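Local coordinates for avidin-related protein 4/5 (PDB 2OF8) that probably binds biotin with very high affinity, as avidin does, and here holds the 4-nitroanilide of biotin in its pocket, at residues 8-11 with 17-20; 10-15 with 31-36; 63-68 with 74-79. The protein carries 2 engineered substitutions. All blocks are in the same frame, centred on the assembly; numbering follows the deposited sequence.

All three contacts belong to one eight-stranded antiparallel barrel, whose open end holds the biotin anilide. Contacts 1 and 2 share Trp10 and Thr11, their centres about 7 Å apart: 17-20 bonds on to strand 28-34 through Ile17 and Thr19, while the Met18 side chain packs on Tyr33. Contact 3 lies about 14 Å from contact 1 and about 12 Å from contact 2, centre to centre, but the barrel interior joins them. Met18 SD packs 3.5 Å from Phe64 CZ, and Tyr33 OH lies 3.4 Å from Phe77 CZ. Contacts 2 and 3 touch the ligand, at its ureido group and its sulfur and chain respectively; the Met18 side chain of contact 1 stays about 8 Å away.

Contact 1. Residues 8-11 with 17-20; sequences GKWT and IMTI. With FMT (formic acid), chain F.
The indole of Trp10 meets Met18 along its edge: Met18 O lies near the ring plane beside CD1, and the methyl CE of Met18 approaches the same CD1 to 4.2 Å. Ile20 CD1 comes to the pyrrole end obliquely, 4.4 Å from NE1, whose hydrogen goes to Leu6 O. The Trp10 and Met18 side chains run alongside each other into the barrel interior. Behind them the backbones pair antiparallel, Gly8 with Ile20 and Trp10 with Met18 each exchanging two hydrogen bonds; Trp10 N to Met18 O is 2.8 Å.

The other face carries Lys9 and Thr19, pointing the same way, with Thr11 and Ile17 further along; Lys9 CG is 3.8 Å from Thr19 CG2. A bend at the last torsion of the lysine (chi4 -81°) turns NZ toward the threonine, where it donates to Thr19 OG1 at 2.9 Å. NZ also grips a formate, probably from the crystallisation liquor, 2.7 Å away at O1 and weakly at O2.

This beta hairpin has neighbours along both edges: 8-11 bonds on to strand 111-120 and Leu121, and 17-20 to strand 28-34, while Leu91 of strand 89-98 and Phe118 of strand 111-120 pack against Trp10 and Met18.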
loop_
_atom_site.group_PDB
_atom_site.type_symbol
_atom_site.label_atom_id
_atom_site.label_comp_id
_atom_site.label_asym_id
_atom_site.label_seq_id
_atom_site.Cartn_x
_atom_site.Cartn_y
_atom_site.Cartn_z
ATOM N N GLY A 8 3.056 25.535 9.029
ATOM C CA GLY A 8 1.922 26.285 8.512
ATOM C C GLY A 8 0.678 25.432 8.335
ATOM O O GLY A 8 0.617 24.292 8.786
ATOM N N LYS A 9 -0.322 25.996 7.670
ATOM C CA LYS A 9 -1.607 25.339 7.479
ATOM C C LYS A 9 -1.740 24.844 6.051
ATOM O O LYS A 9 -1.351 25.531 5.107
ATOM C CB LYS A 9 -2.744 26.303 7.801
ATOM C CG LYS A 9 -2.848 26.645 9.256
ATOM C CD LYS A 9 -4.089 27.477 9.545
ATOM C CE LYS A 9 -4.298 27.656 11.033
ATOM N NZ LYS A 9 -4.957 26.461 11.629
ATOM N N TRP A 10 -2.320 23.655 5.920
ATOM C CA TRP A 10 -2.462 22.964 4.650
ATOM C C TRP A 10 -3.869 22.391 4.537
ATOM O O TRP A 10 -4.481 22.049 5.542
ATOM C CB TRP A 10 -1.485 21.790 4.581
ATOM C CG TRP A 10 -0.052 22.152 4.718
ATOM C CD1 TRP A 10 0.636 22.340 5.878
ATOM C CD2 TRP A 10 0.890 22.342 3.657
ATOM N NE1 TRP A 10 1.944 22.646 5.601
ATOM C CE2 TRP A 10 2.127 22.657 4.244
ATOM C CE3 TRP A 10 0.815 22.283 2.260
ATOM C CZ2 TRP A 10 3.275 22.910 3.490
ATOM C CZ3 TRP A 10 1.956 22.530 1.515
ATOM C CH2 TRP A 10 3.167 22.840 2.134
ATOM N N THR A 11 -4.383 22.316 3.312
ATOM C CA THR A 11 -5.570 21.512 3.010
ATOM C C THR A 11 -5.189 20.391 2.086
ATOM O O THR A 11 -4.197 20.495 1.373
ATOM C CB THR A 11 -6.640 22.269 2.274
ATOM O OG1 THR A 11 -6.256 23.166 1.238
ATOM C CG2 THR A 11 -8.051 21.943 2.479
ATOM N N ILE A 17 -7.844 19.585 6.897
ATOM C CA ILE A 17 -6.923 20.668 7.236
ATOM C C ILE A 17 -5.918 20.172 8.240
ATOM O O ILE A 17 -6.272 19.507 9.203
ATOM C CB ILE A 17 -7.663 21.885 7.844
ATOM C CG1 ILE A 17 -8.711 22.403 6.877
ATOM C CG2 ILE A 17 -6.665 23.004 8.216
ATOM C CD1 ILE A 17 -9.556 23.506 7.458
ATOM N N MET A 18 -4.654 20.496 8.037
ATOM C CA MET A 18 -3.693 20.269 9.105
ATOM C C MET A 18 -2.817 21.483 9.300
ATOM O O MET A 18 -2.557 22.263 8.388
ATOM C CB MET A 18 -2.871 19.012 8.907
ATOM C CG MET A 18 -1.940 19.086 7.770
ATOM S SD MET A 18 -0.689 17.680 7.766
ATOM C CE MET A 18 0.216 18.210 6.361
ATOM N N THR A 19 -2.377 21.619 10.536
ATOM C CA THR A 19 -1.549 22.722 10.969
ATOM C C THR A 19 -0.286 22.135 11.569
ATOM O O THR A 19 -0.355 21.330 12.494
ATOM C CB THR A 19 -2.285 23.545 12.031
ATOM O OG1 THR A 19 -3.552 23.975 11.515
ATOM C CG2 THR A 19 -1.541 24.841 12.353
ATOM N N ILE A 20 0.860 22.511 11.018
ATOM C CA ILE A 20 2.147 22.038 11.496
ATOM C C ILE A 20 2.858 23.208 12.178
ATOM O O ILE A 20 2.890 24.322 11.659
ATOM C CB ILE A 20 2.960 21.446 10.329
ATOM C CG1 ILE A 20 2.254 20.187 9.806
ATOM C CG2 ILE A 20 4.397 21.121 10.766
ATOM C CD1 ILE A 20 2.879 19.553 8.596
HETATM C C FMT F . -8.100 26.276 10.403
HETATM O O1 FMT F . -7.478 25.502 11.132
HETATM O O2 FMT F . -7.553 27.271 9.922
#

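Contact 2. Residues 10-15 with 31-36; sequences WTNNLG and GTYLTA. With BNI (5-(2-oxo-hexahydro-thieno[3,4-D]imidazol-6-yl)-pentanoic acid (4-nitro-phenyl)-amide), chain C.
Asn12 and Tyr33 converge on the ureido oxygen of the biotin moiety, in the biotin pocket of the avidin-type barrel, where an Asx turn leads strand 8-12 into its loop. From CB, which points toward 31-36, the asparagine chain turns with CG between the backbone N and the carbonyl carbon (chi1 73°), a setting that carries the amide across to the ligand. CG stops 4.0 Å from BNI O3. OD1 bends back to its own loop and accepts Leu14 N at 2.9 Å, the donor standing well above the carbonyl plane; Ser16 N also bonds to it. ND2 goes forward and donates to BNI O3 at 3.0 Å, a fairly straight bond of 165°. The loop thus fixes the amide's rotation and leaves its N-H facing the ligand. An alanine in place of Asn12 removes this amide, which would probably leave O3 more weakly held and the loop at Leu14 N and Ser16 N less firmly fixed.

Tyr33 OH gives O3 a second, shorter bond of 2.7 Å, with the oxygen lying in the ring plane. The two side chains cross at about a right angle; ND2 and OH come close, but the angle is too poor for a bond, and each is directed at O3. Thr35 serves the neighbouring ureido nitrogen: BNI N2 donates to Thr35 OG1 (173°), which also bonds to Val37 O. Further out, the methyl CB of Ala36 rests 3.3 Å from Leu14 O.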
loop_
_atom_site.group_PDB
_atom_site.type_symbol
_atom_site.label_atom_id
_atom_site.label_comp_id
_atom_site.label_asym_id
_atom_site.label_seq_id
_atom_site.Cartn_x
_atom_site.Cartn_y
_atom_site.Cartn_z
ATOM N N TRP A 10 -2.320 23.655 5.920
ATOM C CA TRP A 10 -2.462 22.964 4.650
ATOM C C TRP A 10 -3.869 22.391 4.537
ATOM O O TRP A 10 -4.481 22.049 5.542
ATOM C CB TRP A 10 -1.485 21.790 4.581
ATOM C CG TRP A 10 -0.052 22.152 4.718
ATOM C CD1 TRP A 10 0.636 22.340 5.878
ATOM C CD2 TRP A 10 0.890 22.342 3.657
ATOM N NE1 TRP A 10 1.944 22.646 5.601
ATOM C CE2 TRP A 10 2.127 22.657 4.244
ATOM C CE3 TRP A 10 0.815 22.283 2.260
ATOM C CZ2 TRP A 10 3.275 22.910 3.490
ATOM C CZ3 TRP A 10 1.956 22.530 1.515
ATOM C CH2 TRP A 10 3.167 22.840 2.134
ATOM N N THR A 11 -4.383 22.316 3.312
ATOM C CA THR A 11 -5.570 21.512 3.010
ATOM C C THR A 11 -5.189 20.391 2.086
ATOM O O THR A 11 -4.197 20.495 1.373
ATOM C CB THR A 11 -6.640 22.269 2.274
ATOM O OG1 THR A 11 -6.256 23.166 1.238
ATOM C CG2 THR A 11 -8.051 21.943 2.479
ATOM N N ASN A 12 -6.005 19.342 2.057
ATOM C CA ASN A 12 -5.830 18.292 1.065
ATOM C C ASN A 12 -7.036 18.145 0.160
ATOM O O ASN A 12 -8.037 18.855 0.289
ATOM C CB ASN A 12 -5.347 16.962 1.690
ATOM C CG ASN A 12 -6.415 16.224 2.477
ATOM O OD1 ASN A 12 -7.618 16.396 2.271
ATOM N ND2 ASN A 12 -5.961 15.368 3.390
ATOM N N ASN A 13 -6.903 17.230 -0.784
ATOM C CA ASN A 13 -7.905 17.019 -1.818
ATOM C C ASN A 13 -9.262 16.536 -1.280
ATOM O O ASN A 13 -10.262 16.643 -1.983
ATOM C CB ASN A 13 -7.366 16.046 -2.875
ATOM C CG ASN A 13 -6.937 14.732 -2.276
ATOM O OD1 ASN A 13 -5.932 14.650 -1.565
ATOM N ND2 ASN A 13 -7.713 13.697 -2.536
ATOM N N LEU A 14 -9.290 15.997 -0.058
ATOM C CA LEU A 14 -10.536 15.597 0.596
ATOM C C LEU A 14 -11.164 16.716 1.427
ATOM O O LEU A 14 -12.260 16.553 1.957
ATOM C CB LEU A 14 -10.312 14.378 1.496
ATOM C CG LEU A 14 -9.748 13.131 0.825
ATOM C CD1 LEU A 14 -9.479 12.049 1.853
ATOM C CD2 LEU A 14 -10.661 12.625 -0.281
ATOM N N GLY A 15 -10.467 17.838 1.549
ATOM C CA GLY A 15 -10.919 18.956 2.349
ATOM C C GLY A 15 -10.393 18.972 3.770
ATOM O O GLY A 15 -10.738 19.875 4.522
ATOM N N GLY A 31 1.708 19.040 15.445
ATOM C CA GLY A 31 0.645 19.748 14.784
ATOM C C GLY A 31 -0.694 19.154 15.120
ATOM O O GLY A 31 -0.829 18.323 16.011
ATOM N N THR A 32 -1.704 19.602 14.392
ATOM C CA THR A 32 -3.048 19.074 14.521
ATOM C C THR A 32 -3.609 18.769 13.148
ATOM O O THR A 32 -3.177 19.315 12.136
ATOM C CB THR A 32 -3.977 20.071 15.228
ATOM O OG1 THR A 32 -4.068 21.265 14.448
ATOM C CG2 THR A 32 -3.423 20.497 16.592
ATOM N N TYR A 33 -4.596 17.890 13.141
ATOM C CA TYR A 33 -5.195 17.394 11.916
ATOM C C TYR A 33 -6.702 17.352 12.123
ATOM O O TYR A 33 -7.177 16.718 13.061
ATOM C CB TYR A 33 -4.660 15.990 11.593
ATOM C CG TYR A 33 -4.792 15.591 10.140
ATOM C CD1 TYR A 33 -6.017 15.204 9.606
ATOM C CD2 TYR A 33 -3.694 15.591 9.297
ATOM C CE1 TYR A 33 -6.133 14.836 8.264
ATOM C CE2 TYR A 33 -3.799 15.228 7.964
ATOM C CZ TYR A 33 -5.013 14.857 7.446
ATOM O OH TYR A 33 -5.078 14.501 6.121
ATOM N N LEU A 34 -7.443 18.024 11.247
ATOM C CA LEU A 34 -8.898 17.998 11.233
ATOM C C LEU A 34 -9.317 17.279 9.954
ATOM O O LEU A 34 -9.266 17.847 8.862
ATOM C CB LEU A 34 -9.483 19.410 11.287
ATOM C CG LEU A 34 -11.003 19.448 11.477
ATOM C CD1 LEU A 34 -11.427 18.817 12.782
ATOM C CD2 LEU A 34 -11.504 20.889 11.403
ATOM N N THR A 35 -9.654 16.004 10.080
ATOM C CA THR A 35 -10.079 15.247 8.919
ATOM C C THR A 35 -11.488 15.639 8.490
ATOM O O THR A 35 -12.362 15.863 9.322
ATOM C CB THR A 35 -9.965 13.731 9.140
ATOM O OG1 THR A 35 -10.360 13.068 7.926
ATOM C CG2 THR A 35 -10.863 13.204 10.282
ATOM N N ALA A 36 -11.697 15.715 7.178
ATOM C CA ALA A 36 -13.024 15.983 6.629
ATOM C C ALA A 36 -13.907 14.740 6.647
ATOM O O ALA A 36 -15.132 14.866 6.580
ATOM C CB ALA A 36 -12.913 16.523 5.209
HETATM C C1 BNI C . -11.126 6.891 10.893
HETATM C C10 BNI C . -10.288 8.020 11.508
HETATM C C9 BNI C . -10.080 9.185 10.547
HETATM C C8 BNI C . -9.278 8.767 9.323
HETATM C C7 BNI C . -9.293 9.839 8.254
HETATM C C2 BNI C . -8.472 9.388 6.990
HETATM C C6 BNI C . -6.437 9.157 5.495
HETATM C C4 BNI C . -8.685 10.276 5.728
HETATM C C5 BNI C . -7.467 10.063 4.810
HETATM C C3 BNI C . -7.695 12.306 5.286
HETATM O O2 BNI C . -12.107 7.129 10.195
HETATM O O3 BNI C . -7.469 13.545 5.281
HETATM N N1 BNI C . -6.985 11.406 4.608
HETATM N N2 BNI C . -8.662 11.707 5.971
HETATM S S1 BNI C . -6.667 9.472 7.272
HETATM N N17 BNI C . -10.741 5.625 11.064
HETATM C C18 BNI C . -11.303 4.437 10.676
HETATM C C20 BNI C . -11.417 3.348 11.594
HETATM C C21 BNI C . -12.003 2.108 11.161
HETATM C C22 BNI C . -12.493 1.968 9.793
HETATM C C23 BNI C . -12.382 3.061 8.875
HETATM C C24 BNI C . -11.799 4.289 9.301
HETATM N N25 BNI C . -13.115 0.655 9.367
HETATM O O26 BNI C . -13.204 -0.266 10.126
HETATM O O27 BNI C . -13.531 0.496 8.257
#

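Contact 3. Residues 63-68 with 74-79; sequences GFTVHW and TTVFTG. With BNI (5-(2-oxo-hexahydro-thieno[3,4-D]imidazol-6-yl)-pentanoic acid (4-nitro-phenyl)-amide), chain C.
Phe64 and Phe77 make the dense core of this hairpin. Their planes are nearly parallel, 18° apart, but slid so far that the rings barely overlap; what covers the Phe64 face is the CB of Phe77, in a CH-pi contact 3.8 Å from the ring centroid. The Phe64 ring gets there because its CG sits between the backbone N and the carbonyl carbon (chi1 62°), which stands the ring up against its partner. Phe64 CE1 comes to 3.3 Å of Phe77 CD1, and Val66 CG2 fills in beside both rings. Here the backbones hold firmly, with Phe64 and Phe77 exchanging two hydrogen bonds.

Trp68, just past the strand, adds its indole, which is sandwiched: the C9 methylene of the ligand chain lies over the centre of one face and Val66 CG1 over the rim of the other. In the ring plane, at the edge, NE1 donates to Thr75 OG1 at 2.9 Å. That bond, with the two covered faces, limits the turning of the indole; Thr75 OG1 lies 3.4 Å from the ligand sulfur S1.

Toward the other end, Val66 N to Thr75 O is short and straight (2.8 Å, 175°), while the return bond from Thr75 N to Val66 O is longer at 3.2 Å. Beyond it a water sits by Thr74 OG1 (2.9 Å) and, weakly, His67 ND1. The outer face carries smaller side chains, Thr65 on Thr74, met by a neighbouring subunit whose His54 stacks on His67.

Strands 61-67 and 74-83 thus form an antiparallel beta hairpin of the avidin barrel; Trp68, just past the first strand, and Thr75 line the biotin pocket, while the outer face meets another subunit of the tetramer.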
loop_
_atom_site.group_PDB
_atom_site.type_symbol
_atom_site.label_atom_id
_atom_site.label_comp_id
_atom_site.label_asym_id
_atom_site.label_seq_id
_atom_site.Cartn_x
_atom_site.Cartn_y
_atom_site.Cartn_z
ATOM N N GLY A 63 7.583 12.082 7.340
ATOM C CA GLY A 63 6.512 11.212 7.784
ATOM C C GLY A 63 5.871 11.801 9.021
ATOM O O GLY A 63 6.501 12.582 9.742
ATOM N N PHE A 64 4.609 11.456 9.257
ATOM C CA PHE A 64 3.968 11.790 10.512
ATOM C C PHE A 64 2.878 10.789 10.849
ATOM O O PHE A 64 2.341 10.097 9.978
ATOM C CB PHE A 64 3.463 13.259 10.562
ATOM C CG PHE A 64 2.412 13.618 9.535
ATOM C CD1 PHE A 64 1.057 13.451 9.799
ATOM C CD2 PHE A 64 2.786 14.197 8.330
ATOM C CE1 PHE A 64 0.105 13.823 8.869
ATOM C CE2 PHE A 64 1.831 14.576 7.402
ATOM C CZ PHE A 64 0.491 14.380 7.673
ATOM N N THR A 65 2.567 10.735 12.141
ATOM C CA THR A 65 1.521 9.903 12.714
ATOM C C THR A 65 0.412 10.796 13.238
ATOM O O THR A 65 0.693 11.774 13.930
ATOM C CB THR A 65 2.094 9.091 13.885
ATOM O OG1 THR A 65 3.121 8.213 13.412
ATOM C CG2 THR A 65 1.033 8.211 14.524
ATOM N N VAL A 66 -0.835 10.447 12.923
ATOM C CA VAL A 66 -1.996 11.102 13.500
ATOM C C VAL A 66 -2.659 10.127 14.465
ATOM O O VAL A 66 -3.097 9.039 14.077
ATOM C CB VAL A 66 -3.022 11.536 12.440
ATOM C CG1 VAL A 66 -4.167 12.295 13.113
ATOM C CG2 VAL A 66 -2.372 12.386 11.363
ATOM N N HIS A 67 -2.719 10.526 15.735
ATOM C CA HIS A 67 -3.448 9.792 16.756
ATOM C C HIS A 67 -4.861 10.364 16.796
ATOM O O HIS A 67 -5.099 11.441 17.352
ATOM C CB HIS A 67 -2.732 9.928 18.108
ATOM C CG HIS A 67 -3.578 9.601 19.297
ATOM N ND1 HIS A 67 -3.355 8.536 20.143
ATOM C CD2 HIS A 67 -4.632 10.271 19.813
ATOM C CE1 HIS A 67 -4.252 8.564 21.117
ATOM N NE2 HIS A 67 -5.052 9.594 20.924
ATOM N N TRP A 68 -5.809 9.670 16.180
ATOM C CA TRP A 68 -7.183 10.151 16.153
ATOM C C TRP A 68 -7.722 10.164 17.581
ATOM O O TRP A 68 -7.623 9.177 18.297
ATOM C CB TRP A 68 -8.052 9.285 15.234
ATOM C CG TRP A 68 -7.490 9.237 13.854
ATOM C CD1 TRP A 68 -6.893 8.170 13.259
ATOM C CD2 TRP A 68 -7.376 10.328 12.925
ATOM N NE1 TRP A 68 -6.444 8.510 12.007
ATOM C CE2 TRP A 68 -6.723 9.831 11.779
ATOM C CE3 TRP A 68 -7.785 11.668 12.930
ATOM C CZ2 TRP A 68 -6.460 10.618 10.664
ATOM C CZ3 TRP A 68 -7.525 12.457 11.816
ATOM C CH2 TRP A 68 -6.875 11.929 10.698
ATOM N N THR A 74 -5.234 4.652 13.882
ATOM C CA THR A 74 -4.083 5.535 13.712
ATOM C C THR A 74 -3.792 5.654 12.223
ATOM O O THR A 74 -3.896 4.658 11.519
ATOM C CB THR A 74 -2.852 4.933 14.415
ATOM O OG1 THR A 74 -3.092 4.850 15.828
ATOM C CG2 THR A 74 -1.626 5.826 14.245
ATOM N N THR A 75 -3.425 6.840 11.748
ATOM C CA THR A 75 -2.931 6.983 10.374
ATOM C C THR A 75 -1.491 7.449 10.368
ATOM O O THR A 75 -1.110 8.296 11.167
ATOM C CB THR A 75 -3.792 7.960 9.577
ATOM O OG1 THR A 75 -5.134 7.476 9.605
ATOM C CG2 THR A 75 -3.367 8.033 8.099
ATOM N N VAL A 76 -0.699 6.911 9.442
ATOM C CA VAL A 76 0.606 7.469 9.124
ATOM C C VAL A 76 0.598 7.976 7.682
ATOM O O VAL A 76 -0.008 7.366 6.798
ATOM C CB VAL A 76 1.753 6.464 9.344
ATOM C CG1 VAL A 76 1.895 6.133 10.826
ATOM C CG2 VAL A 76 1.567 5.192 8.526
ATOM N N PHE A 77 1.266 9.108 7.480
ATOM C CA PHE A 77 1.456 9.734 6.180
ATOM C C PHE A 77 2.951 9.827 5.910
ATOM O O PHE A 77 3.724 10.175 6.809
ATOM C CB PHE A 77 0.921 11.170 6.157
ATOM C CG PHE A 77 -0.574 11.294 6.224
ATOM C CD1 PHE A 77 -1.238 11.179 7.435
ATOM C CD2 PHE A 77 -1.323 11.594 5.094
ATOM C CE1 PHE A 77 -2.622 11.339 7.519
ATOM C CE2 PHE A 77 -2.713 11.759 5.178
ATOM C CZ PHE A 77 -3.350 11.619 6.391
ATOM N N THR A 78 3.358 9.586 4.672
ATOM C CA THR A 78 4.715 9.916 4.257
ATOM C C THR A 78 4.679 10.531 2.875
ATOM O O THR A 78 3.777 10.264 2.083
ATOM C CB THR A 78 5.617 8.673 4.349
ATOM O OG1 THR A 78 6.989 9.038 4.150
ATOM C CG2 THR A 78 5.284 7.636 3.283
ATOM N N GLY A 79 5.653 11.366 2.573
ATOM C CA GLY A 79 5.652 12.055 1.304
ATOM C C GLY A 79 6.826 12.981 1.164
ATOM O O GLY A 79 7.812 12.894 1.899
HETATM C C1 BNI C . -11.126 6.891 10.893
HETATM C C10 BNI C . -10.288 8.020 11.508
HETATM C C9 BNI C . -10.080 9.185 10.547
HETATM C C8 BNI C . -9.278 8.767 9.323
HETATM C C7 BNI C . -9.293 9.839 8.254
HETATM C C2 BNI C . -8.472 9.388 6.990
HETATM C C6 BNI C . -6.437 9.157 5.495
HETATM C C4 BNI C . -8.685 10.276 5.728
HETATM C C5 BNI C . -7.467 10.063 4.810
HETATM C C3 BNI C . -7.695 12.306 5.286
HETATM O O2 BNI C . -12.107 7.129 10.195
HETATM O O3 BNI C . -7.469 13.545 5.281
HETATM N N1 BNI C . -6.985 11.406 4.608
HETATM N N2 BNI C . -8.662 11.707 5.971
HETATM S S1 BNI C . -6.667 9.472 7.272
HETATM N N17 BNI C . -10.741 5.625 11.064
HETATM C C18 BNI C . -11.303 4.437 10.676
HETATM C C20 BNI C . -11.417 3.348 11.594
HETATM C C21 BNI C . -12.003 2.108 11.161
HETATM C C22 BNI C . -12.493 1.968 9.793
HETATM C C23 BNI C . -12.382 3.061 8.875
HETATM C C24 BNI C . -11.799 4.289 9.301
HETATM N N25 BNI C . -13.115 0.655 9.367
HETATM O O26 BNI C . -13.204 -0.266 10.126
HETATM O O27 BNI C . -13.531 0.496 8.257
HETATM O O HOH W 1 -1.722 6.681 17.689
#